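Local structure of saframycin Mx1 synthetase B (Legionella pneumophila subsp. pneumophila, 3KXW) at residues Q80-L83 with G84-A88; L120-A123 with D124-K127; D514-A517 with Q518-F522. The protein belongs to the ANL clan of AMP-binding enzymes, in which a large N-terminal region is followed by a smaller C-terminal domain. All coordinates share one frame; numbering follows the deposited sequence.

Contact 1 (Q80-L83 with G84-A88); sequences QAFL and GCLYA
Phe-82 and Leu-86 meet one helical turn apart, on the same flank of the helix. Phe-82 CE2 comes to 3.9 Å from Leu-86 CD1, and the two side chains cross obliquely. CG of Phe-82 lies trans to the backbone N (chi1 -173°), beside the carbonyl carbon, and from there CE2 of the ring reaches Leu-86. The ring of Phe-171 also meets Phe-82 edge-to-face. The tight part is around Leu-83 O. This oxygen accepts from Tyr-87 N at 2.8 Å with an almost straight bond (168°). Tyr-87 CD1 also comes close to it, with Leu-83 O at 3.1 Å. Contact loosens farther out, where Leu-83 CB and Tyr-87 CE1 are 4.5 Å apart. No side of the contact is open to solvent. Beyond the loose part, helix 43-59 receives both Leu-83 and Tyr-87, and Tyr-87 OH bonds to Asp-47. At Gly-84 the turn is bare of side chain, and Gly-84 N bonds to Gln-80 O at 2.9 Å. Cys-85 and Ala-81 face Leu-70 of strand 67-71. This is the buried crossover helix of a beta-alpha-beta unit, between parallel strands 67-71 and 91-95.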
ATOM      1  N   GLN A  80     -11.817 -13.674  -5.735  1.00 13.15           N
ATOM      2  CA  GLN A  80     -12.917 -14.203  -6.555  1.00 14.38           C
ATOM      3  C   GLN A  80     -13.947 -13.101  -6.855  1.00 13.96           C
ATOM      4  O   GLN A  80     -14.434 -12.990  -7.978  1.00 13.24           O
ATOM      5  CB  GLN A  80     -13.600 -15.362  -5.821  1.00 14.36           C
ATOM      6  CG  GLN A  80     -12.680 -16.565  -5.584  1.00 16.01           C
ATOM      7  CD  GLN A  80     -13.163 -17.474  -4.480  1.00 22.84           C
ATOM      8  OE1 GLN A  80     -14.261 -17.314  -3.967  1.00 26.61           O
ATOM      9  NE2 GLN A  80     -12.325 -18.417  -4.081  1.00 26.30           N
ATOM     10  N   ALA A  81     -14.293 -12.315  -5.838  1.00 12.55           N
ATOM     11  CA  ALA A  81     -15.337 -11.285  -5.979  1.00 13.48           C
ATOM     12  C   ALA A  81     -14.872 -10.191  -6.928  1.00 12.56           C
ATOM     13  O   ALA A  81     -15.635  -9.720  -7.772  1.00 12.18           O
ATOM     14  CB  ALA A  81     -15.735 -10.695  -4.595  1.00 11.77           C
ATOM     15  N   PHE A  82     -13.604  -9.803  -6.807  1.00 12.24           N
ATOM     16  CA  PHE A  82     -13.020  -8.786  -7.675  1.00 11.28           C
ATOM     17  C   PHE A  82     -13.091  -9.239  -9.146  1.00 12.47           C
ATOM     18  O   PHE A  82     -13.543  -8.492 -10.020  1.00 12.59           O
ATOM     19  CB  PHE A  82     -11.567  -8.500  -7.252  1.00 11.84           C
ATOM     20  CG  PHE A  82     -10.918  -7.338  -7.998  1.00 11.78           C
ATOM     21  CD1 PHE A  82     -10.976  -6.055  -7.485  1.00 12.45           C
ATOM     22  CD2 PHE A  82     -10.261  -7.543  -9.202  1.00 13.40           C
ATOM     23  CE1 PHE A  82     -10.379  -4.968  -8.163  1.00 12.60           C
ATOM     24  CE2 PHE A  82      -9.654  -6.465  -9.893  1.00 13.96           C
ATOM     25  CZ  PHE A  82      -9.723  -5.183  -9.363  1.00 13.42           C
ATOM     26  N   LEU A  83     -12.652 -10.457  -9.435  1.00 12.18           N
ATOM     27  CA  LEU A  83     -12.699 -10.904 -10.817  1.00 13.25           C
ATOM     28  C   LEU A  83     -14.164 -11.045 -11.262  1.00 13.18           C
ATOM     29  O   LEU A  83     -14.522 -10.743 -12.409  1.00 14.01           O
ATOM     30  CB  LEU A  83     -11.977 -12.245 -10.988  1.00 13.54           C
ATOM     31  CG  LEU A  83     -10.454 -12.154 -10.953  1.00 18.32           C
ATOM     32  CD1 LEU A  83      -9.890 -13.529 -11.127  1.00 21.87           C
ATOM     33  CD2 LEU A  83      -9.990 -11.277 -12.084  1.00 19.82           C
ATOM     34  N   GLY A  84     -15.004 -11.513 -10.354  1.00 13.47           N
ATOM     35  CA  GLY A  84     -16.419 -11.677 -10.654  1.00 13.50           C
ATOM     36  C   GLY A  84     -17.020 -10.336 -11.081  1.00 14.81           C
ATOM     37  O   GLY A  84     -17.812 -10.281 -12.022  1.00 13.02           O
ATOM     38  N   CYS A  85     -16.609  -9.247 -10.425  1.00 13.59           N
ATOM     39  CA  CYS A  85     -17.058  -7.911 -10.842  1.00 12.97           C
ATOM     40  C   CYS A  85     -16.604  -7.606 -12.255  1.00 13.69           C
ATOM     41  O   CYS A  85     -17.383  -7.133 -13.079  1.00 14.71           O
ATOM     42  CB  CYS A  85     -16.538  -6.805  -9.917  1.00 14.71           C
ATOM     43  SG  CYS A  85     -17.281  -6.790  -8.306  1.00 18.68           S
ATOM     44  N   LEU A  86     -15.331  -7.847 -12.541  1.00 12.90           N
ATOM     45  CA  LEU A  86     -14.822  -7.547 -13.865  1.00 14.27           C
ATOM     46  C   LEU A  86     -15.539  -8.354 -14.957  1.00 13.95           C
ATOM     47  O   LEU A  86     -15.836  -7.826 -16.028  1.00 13.31           O
ATOM     48  CB  LEU A  86     -13.301  -7.783 -13.964  1.00 13.34           C
ATOM     49  CG  LEU A  86     -12.379  -6.980 -13.039  1.00 18.74           C
ATOM     50  CD1 LEU A  86     -10.945  -6.946 -13.548  1.00 18.02           C
ATOM     51  CD2 LEU A  86     -12.906  -5.597 -12.774  1.00 17.67           C
ATOM     52  N   TYR A  87     -15.773  -9.639 -14.699  1.00 12.33           N
ATOM     53  CA  TYR A  87     -16.481 -10.481 -15.658  1.00 13.34           C
ATOM     54  C   TYR A  87     -17.890  -9.978 -15.943  1.00 14.20           C
ATOM     55  O   TYR A  87     -18.427 -10.261 -16.998  1.00 16.62           O
ATOM     56  CB  TYR A  87     -16.607 -11.907 -15.154  1.00 13.23           C
ATOM     57  CG  TYR A  87     -15.423 -12.830 -15.391  1.00 13.23           C
ATOM     58  CD1 TYR A  87     -14.138 -12.506 -14.968  1.00 12.01           C
ATOM     59  CD2 TYR A  87     -15.619 -14.076 -15.979  1.00 14.19           C
ATOM     60  CE1 TYR A  87     -13.071 -13.406 -15.151  1.00 13.00           C
ATOM     61  CE2 TYR A  87     -14.561 -14.970 -16.180  1.00 14.07           C
ATOM     62  CZ  TYR A  87     -13.295 -14.633 -15.754  1.00 13.35           C
ATOM     63  OH  TYR A  87     -12.279 -15.560 -15.953  1.00 14.23           O
ATOM     64  N   ALA A  88     -18.493  -9.275 -14.992  1.00 14.10           N
ATOM     65  CA  ALA A  88     -19.820  -8.693 -15.205  1.00 14.60           C
ATOM     66  C   ALA A  88     -19.766  -7.302 -15.842  1.00 16.13           C
ATOM     67  O   ALA A  88     -20.805  -6.691 -16.094  1.00 19.46           O
ATOM     68  CB  ALA A  88     -20.584  -8.641 -13.891  1.00 14.82           C
TER

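Contact 2 (L120-A123 with D124-K127); sequences LMIA and DHIK
Selenomethionine Met-121 reaches from the end of a strand onto His-125 and Ile-126. The motif is a strand-to-helix junction: strand 118-121 of a mixed sheet gives way to helix 123-129, with Ile-122 at the N-cap position. The Met-121 side chain can be followed outward. Met-121 CB faces His-125 CB at 4.2 Å. CG sits between the backbone N and the carbonyl carbon (chi1 66°), which directs the chain toward Ile-126 and His-125 of the first turn. There Met-121 CG packs on Ile-126 CG2 at 3.8 Å, and the two side chains cross at about a right angle. Met-121 SE lies 3.5 Å from His-125 O. The chain then bends at chi3 (72°), and CE turns back. Ala-145 and Leu-71 of the flanking strands also touch this side chain.

The backbone turn is gripped at one oxygen. Ile-122 O accepts from His-125 N at 2.7 Å and from Ile-126 N at 3.2 Å. The donor of Ile-126 lies in the carbonyl plane, whereas that of His-125 stands above it. Ala-123 O receives two weak bonds, from Ile-126 N and Lys-127 N. At the start of the helix, Ala-123 N bonds to Glu-149 OE1.

Ile-122 CG1 lies over one face of the imidazole, 4.0 Å from His-125 CG. Phe-129 meets the same ring edge-to-face. A water ties the ring to the cap residue: it accepts from Ile-122 N at 2.9 Å and lies 2.7 Å from His-125 ND1.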
ATOM      1  N   LEU A 120     -20.841  -7.018  -1.916  1.00 14.53           N
ATOM      2  CA  LEU A 120     -20.509  -8.405  -1.615  1.00 15.80           C
ATOM      3  C   LEU A 120     -19.661  -8.486  -0.357  1.00 16.63           C
ATOM      4  O   LEU A 120     -18.783  -7.662  -0.126  1.00 15.10           O
ATOM      5  CB  LEU A 120     -19.761  -9.061  -2.785  1.00 14.92           C
ATOM      6  CG  LEU A 120     -20.521  -8.950  -4.112  1.00 15.07           C
ATOM      7  CD1 LEU A 120     -19.734  -9.589  -5.237  1.00 14.18           C
ATOM      8  CD2 LEU A 120     -21.929  -9.585  -4.047  1.00 17.63           C
HETATM    9  N   MSE A 121     -19.929  -9.476   0.472  1.00 15.93           N
HETATM   10  CA  MSE A 121     -19.097  -9.692   1.656  1.00 17.77           C
HETATM   11  C   MSE A 121     -19.311 -11.126   2.095  1.00 17.80           C
HETATM   12  O   MSE A 121     -20.212 -11.767   1.596  1.00 18.70           O
HETATM   13  CB  MSE A 121     -19.520  -8.724   2.769  1.00 16.89           C
HETATM   14  CG  MSE A 121     -20.932  -8.980   3.311  1.00 19.53           C
HETATM   15 SE   MSE A 121     -21.445  -7.603   4.626  1.00 33.83          SE
HETATM   16  CE  MSE A 121     -21.720  -6.062   3.425  1.00 21.45           C
ATOM     17  N   ILE A 122     -18.525 -11.630   3.048  1.00 18.93           N
ATOM     18  CA  ILE A 122     -18.778 -13.000   3.512  1.00 21.23           C
ATOM     19  C   ILE A 122     -19.970 -13.077   4.481  1.00 23.01           C
ATOM     20  O   ILE A 122     -20.331 -12.085   5.103  1.00 22.24           O
ATOM     21  CB  ILE A 122     -17.546 -13.673   4.140  1.00 22.81           C
ATOM     22  CG1 ILE A 122     -17.190 -13.021   5.478  1.00 22.77           C
ATOM     23  CG2 ILE A 122     -16.377 -13.691   3.157  1.00 20.44           C
ATOM     24  CD1 ILE A 122     -16.123 -13.766   6.243  1.00 24.03           C
ATOM     25  N   ALA A 123     -20.573 -14.263   4.596  1.00 21.72           N
ATOM     26  CA  ALA A 123     -21.770 -14.445   5.418  1.00 24.62           C
ATOM     27  C   ALA A 123     -21.609 -13.933   6.848  1.00 24.72           C
ATOM     28  O   ALA A 123     -22.495 -13.263   7.374  1.00 26.63           O
ATOM     29  CB  ALA A 123     -22.222 -15.914   5.410  1.00 23.52           C
ATOM     30  N   ASP A 124     -20.479 -14.239   7.466  1.00 26.13           N
ATOM     31  CA  ASP A 124     -20.175 -13.730   8.802  1.00 26.62           C
ATOM     32  C   ASP A 124     -20.323 -12.222   8.863  1.00 28.82           C
ATOM     33  O   ASP A 124     -20.736 -11.672   9.888  1.00 28.99           O
ATOM     34  CB  ASP A 124     -18.753 -14.120   9.229  1.00 27.17           C
ATOM     35  CG  ASP A 124     -18.658 -15.574   9.692  1.00 34.27           C
ATOM     36  OD1 ASP A 124     -19.719 -16.240   9.802  1.00 33.42           O
ATOM     37  OD2 ASP A 124     -17.529 -16.049   9.955  1.00 35.93           O
ATOM     38  N   HIS A 125     -19.975 -11.547   7.773  1.00 26.63           N
ATOM     39  CA  HIS A 125     -19.949 -10.088   7.798  1.00 26.82           C
ATOM     40  C   HIS A 125     -21.320  -9.470   7.563  1.00 26.67           C
ATOM     41  O   HIS A 125     -21.581  -8.358   8.022  1.00 26.58           O
ATOM     42  CB  HIS A 125     -18.903  -9.528   6.830  1.00 24.03           C
ATOM     43  CG  HIS A 125     -17.516  -9.487   7.394  1.00 23.26           C
ATOM     44  ND1 HIS A 125     -16.423  -9.132   6.636  1.00 21.48           N
ATOM     45  CD2 HIS A 125     -17.039  -9.759   8.634  1.00 26.13           C
ATOM     46  CE1 HIS A 125     -15.335  -9.175   7.382  1.00 22.88           C
ATOM     47  NE2 HIS A 125     -15.680  -9.557   8.599  1.00 24.94           N
ATOM     48  N   ILE A 126     -22.208 -10.184   6.870  1.00 25.72           N
ATOM     49  CA  ILE A 126     -23.558  -9.667   6.742  1.00 28.63           C
ATOM     50  C   ILE A 126     -24.204  -9.639   8.139  1.00 31.95           C
ATOM     51  O   ILE A 126     -25.003  -8.759   8.441  1.00 31.88           O
ATOM     52  CB  ILE A 126     -24.449 -10.404   5.695  1.00 31.30           C
ATOM     53  CG1 ILE A 126     -25.578 -11.160   6.359  1.00 30.98           C
ATOM     54  CG2 ILE A 126     -23.661 -11.252   4.723  1.00 29.16           C
ATOM     55  CD1 ILE A 126     -26.855 -10.481   6.164  1.00 33.80           C
ATOM     56  N   LYS A 127     -23.820 -10.577   9.003  1.00 30.02           N
ATOM     57  CA  LYS A 127     -24.294 -10.540  10.386  1.00 33.60           C
ATOM     58  C   LYS A 127     -23.667  -9.402  11.196  1.00 30.99           C
ATOM     59  O   LYS A 127     -24.353  -8.688  11.921  1.00 31.42           O
ATOM     60  CB  LYS A 127     -24.083 -11.889  11.071  1.00 34.37           C
ATOM     61  CG  LYS A 127     -25.340 -12.718  11.087  1.00 39.54           C
ATOM     62  CD  LYS A 127     -25.121 -14.111  10.529  1.00 44.23           C
ATOM     63  CE  LYS A 127     -26.451 -14.653  10.012  1.00 45.20           C
ATOM     64  NZ  LYS A 127     -27.173 -13.589   9.230  1.00 46.18           N
TER
HETATM   65  O   HOH W   1     -16.349 -10.019   4.036  1.00 17.78           O

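Contact 3 (D514-A517 with Q518-F522)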
ATOM      1  N   ASP A 514       7.431  -3.420  33.202  1.00 20.31           N
ATOM      2  CA  ASP A 514       8.654  -4.182  32.911  1.00 20.50           C
ATOM      3  C   ASP A 514       8.952  -4.247  31.413  1.00 19.85           C
ATOM      4  O   ASP A 514       8.095  -3.891  30.591  1.00 20.33           O
ATOM      5  CB  ASP A 514       8.629  -5.578  33.553  1.00 19.93           C
ATOM      6  CG  ASP A 514       7.472  -6.450  33.060  1.00 22.28           C
ATOM      7  OD1 ASP A 514       7.312  -6.621  31.828  1.00 19.09           O
ATOM      8  OD2 ASP A 514       6.733  -6.990  33.924  1.00 22.35           O
ATOM      9  N   ASP A 515      10.162  -4.674  31.047  1.00 21.78           N
ATOM     10  CA  ASP A 515      10.586  -4.583  29.635  1.00 23.22           C
ATOM     11  C   ASP A 515       9.725  -5.396  28.683  1.00 22.62           C
ATOM     12  O   ASP A 515       9.453  -4.963  27.566  1.00 22.59           O
ATOM     13  CB  ASP A 515      12.054  -4.978  29.447  1.00 24.11           C
ATOM     14  CG  ASP A 515      13.011  -3.963  30.037  1.00 29.63           C
ATOM     15  OD1 ASP A 515      12.583  -2.816  30.313  1.00 30.21           O
ATOM     16  OD2 ASP A 515      14.188  -4.322  30.235  1.00 28.59           O
ATOM     17  N   VAL A 516       9.287  -6.571  29.113  1.00 21.33           N
ATOM     18  CA  VAL A 516       8.420  -7.362  28.259  1.00 22.10           C
ATOM     19  C   VAL A 516       7.077  -6.681  28.015  1.00 20.27           C
ATOM     20  O   VAL A 516       6.581  -6.657  26.875  1.00 19.03           O
ATOM     21  CB  VAL A 516       8.213  -8.785  28.820  1.00 24.68           C
ATOM     22  CG1 VAL A 516       7.117  -9.519  28.031  1.00 24.73           C
ATOM     23  CG2 VAL A 516       9.542  -9.560  28.812  1.00 23.85           C
ATOM     24  N   ALA A 517       6.487  -6.126  29.070  1.00 18.48           N
ATOM     25  CA  ALA A 517       5.187  -5.470  28.941  1.00 20.05           C
ATOM     26  C   ALA A 517       5.318  -4.248  28.031  1.00 19.12           C
ATOM     27  O   ALA A 517       4.438  -3.970  27.209  1.00 19.79           O
ATOM     28  CB  ALA A 517       4.630  -5.090  30.316  1.00 19.02           C
ATOM     29  N   GLN A 518       6.430  -3.534  28.172  1.00 17.91           N
ATOM     30  CA  GLN A 518       6.696  -2.380  27.330  1.00 19.45           C
ATOM     31  C   GLN A 518       6.739  -2.806  25.863  1.00 19.53           C
ATOM     32  O   GLN A 518       6.047  -2.244  25.021  1.00 17.16           O
ATOM     33  CB  GLN A 518       8.018  -1.717  27.721  1.00 19.54           C
ATOM     34  CG  GLN A 518       7.966  -0.938  29.037  1.00 19.60           C
ATOM     35  CD  GLN A 518       9.297  -0.277  29.363  1.00 25.70           C
ATOM     36  OE1 GLN A 518      10.204  -0.258  28.535  1.00 25.38           O
ATOM     37  NE2 GLN A 518       9.417   0.269  30.567  1.00 25.76           N
ATOM     38  N   ASP A 519       7.552  -3.812  25.571  1.00 18.54           N
ATOM     39  CA  ASP A 519       7.634  -4.337  24.215  1.00 20.20           C
ATOM     40  C   ASP A 519       6.289  -4.730  23.634  1.00 20.36           C
ATOM     41  O   ASP A 519       5.984  -4.378  22.491  1.00 20.30           O
ATOM     42  CB  ASP A 519       8.619  -5.505  24.156  1.00 23.07           C
ATOM     43  CG  ASP A 519      10.059  -5.038  24.242  1.00 26.10           C
ATOM     44  OD1 ASP A 519      10.282  -3.808  24.283  1.00 30.30           O
ATOM     45  OD2 ASP A 519      10.977  -5.885  24.260  1.00 30.36           O
ATOM     46  N   ASN A 520       5.492  -5.463  24.411  1.00 18.13           N
ATOM     47  CA  ASN A 520       4.148  -5.856  24.009  1.00 19.89           C
ATOM     48  C   ASN A 520       3.295  -4.627  23.744  1.00 20.58           C
ATOM     49  O   ASN A 520       2.585  -4.552  22.745  1.00 20.82           O
ATOM     50  CB  ASN A 520       3.486  -6.692  25.128  1.00 22.51           C
ATOM     51  CG  ASN A 520       4.022  -8.115  25.204  1.00 29.64           C
ATOM     52  OD1 ASN A 520       4.508  -8.660  24.205  1.00 33.64           O
ATOM     53  ND2 ASN A 520       3.926  -8.738  26.396  1.00 28.69           N
ATOM     54  N   LEU A 521       3.383  -3.650  24.639  1.00 18.04           N
ATOM     55  CA  LEU A 521       2.605  -2.419  24.487  1.00 19.20           C
ATOM     56  C   LEU A 521       2.968  -1.677  23.199  1.00 16.02           C
ATOM     57  O   LEU A 521       2.075  -1.263  22.463  1.00 16.23           O
ATOM     58  CB  LEU A 521       2.795  -1.492  25.694  1.00 17.11           C
ATOM     59  CG  LEU A 521       2.145  -0.107  25.600  1.00 17.46           C
ATOM     60  CD1 LEU A 521       0.639  -0.216  25.260  1.00 17.77           C
ATOM     61  CD2 LEU A 521       2.350   0.650  26.902  1.00 18.64           C
ATOM     62  N   PHE A 522       4.267  -1.511  22.949  1.00 16.17           N
ATOM     63  CA  PHE A 522       4.761  -0.859  21.727  1.00 18.62           C
ATOM     64  C   PHE A 522       4.219  -1.562  20.482  1.00 17.68           C
ATOM     65  O   PHE A 522       3.761  -0.920  19.544  1.00 16.89           O
ATOM     66  CB  PHE A 522       6.298  -0.856  21.648  1.00 19.07           C
ATOM     67  CG  PHE A 522       6.971   0.004  22.686  1.00 17.93           C
ATOM     68  CD1 PHE A 522       6.490   1.270  22.983  1.00 18.46           C
ATOM     69  CD2 PHE A 522       8.105  -0.460  23.349  1.00 19.99           C
ATOM     70  CE1 PHE A 522       7.120   2.047  23.949  1.00 19.78           C
ATOM     71  CE2 PHE A 522       8.739   0.304  24.310  1.00 19.56           C
ATOM     72  CZ  PHE A 522       8.243   1.549  24.620  1.00 19.13           C
TER
HETATM   73  O   HOH W   2       7.189  -8.601  24.741  1.00 29.66           O
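The backbone from Asp-514 to Leu-521 forms the first turns of helix 515-533, with Gln-518, Asp-519, Asn-520 and Leu-521 each donating its N-H to the carbonyl four residues earlier. The bond from Gln-518 N to Asp-514 O is 3.0 Å long. Asp-514 is the N-cap. Its chi1 of 61° swings the carboxylate over the helix start, where Asp-514 OD1 accepts from Ala-517 N at 2.9 Å. That bond meets OD1 nearly along the C-O axis. Asp-514 thus holds two N-H groups of the first turn, one through its side chain and one through its main chain.

Gln-518 stretches back along the same turn. Gln-518 CG passes 3.3 Å from Asp-514 O, and the chain is extended beyond it. Asp-515 and Gln-518 lie side by side and point the same way. Their carboxylate and amide planes are 59° apart, and Asp-515 OD1 stays 3.9 Å from Gln-518 OE1. The amide nitrogen of Gln-518 turns elsewhere and makes a weak bond to Met-513 O.

Val-516 and Asn-520 also run alongside each other, with Val-516 CG1 3.7 Å from Asn-520 ND2. A water bridges this pair. It donates to Val-516 O at 3.0 Å and, more weakly, to Asn-520 OD1. Val-516 O therefore takes both a helix N-H and a water proton. On the inner side, Leu-521 and Phe-522 face strand 539-544, and Phe-522 stacks on Trp-576.

Asp-514, Asp-515 and Asp-519 lie in these first turns, and the carboxylates of the last two stay apart, with Asp-515 OD1 6.5 Å from Asp-519 OD1. Negative charge near a helix N terminus would probably be favoured by the helix dipole.

In the fold
From the N terminus the three contacts follow one another in series, and none nests in or crosses another. Each closes only a local turn. Contact 1 belongs to helix 76-87, which links strands 67-71 and 91-95 and packs on the first of them. Contact 2 comes at the end of strand 118-121, the neighbour of strand 67-71 in the same mixed sheet. The two contacts touch through Ala-81 CB and Leu-120 CD1, 4.2 Å apart, though their centres are about 17 Å apart. Contact 3 lies in the C-terminal part of the chain, on the helix joining strands 499-508 and 539-544. Its centre is about 44 Å from that of contact 1, across the centre of the chain.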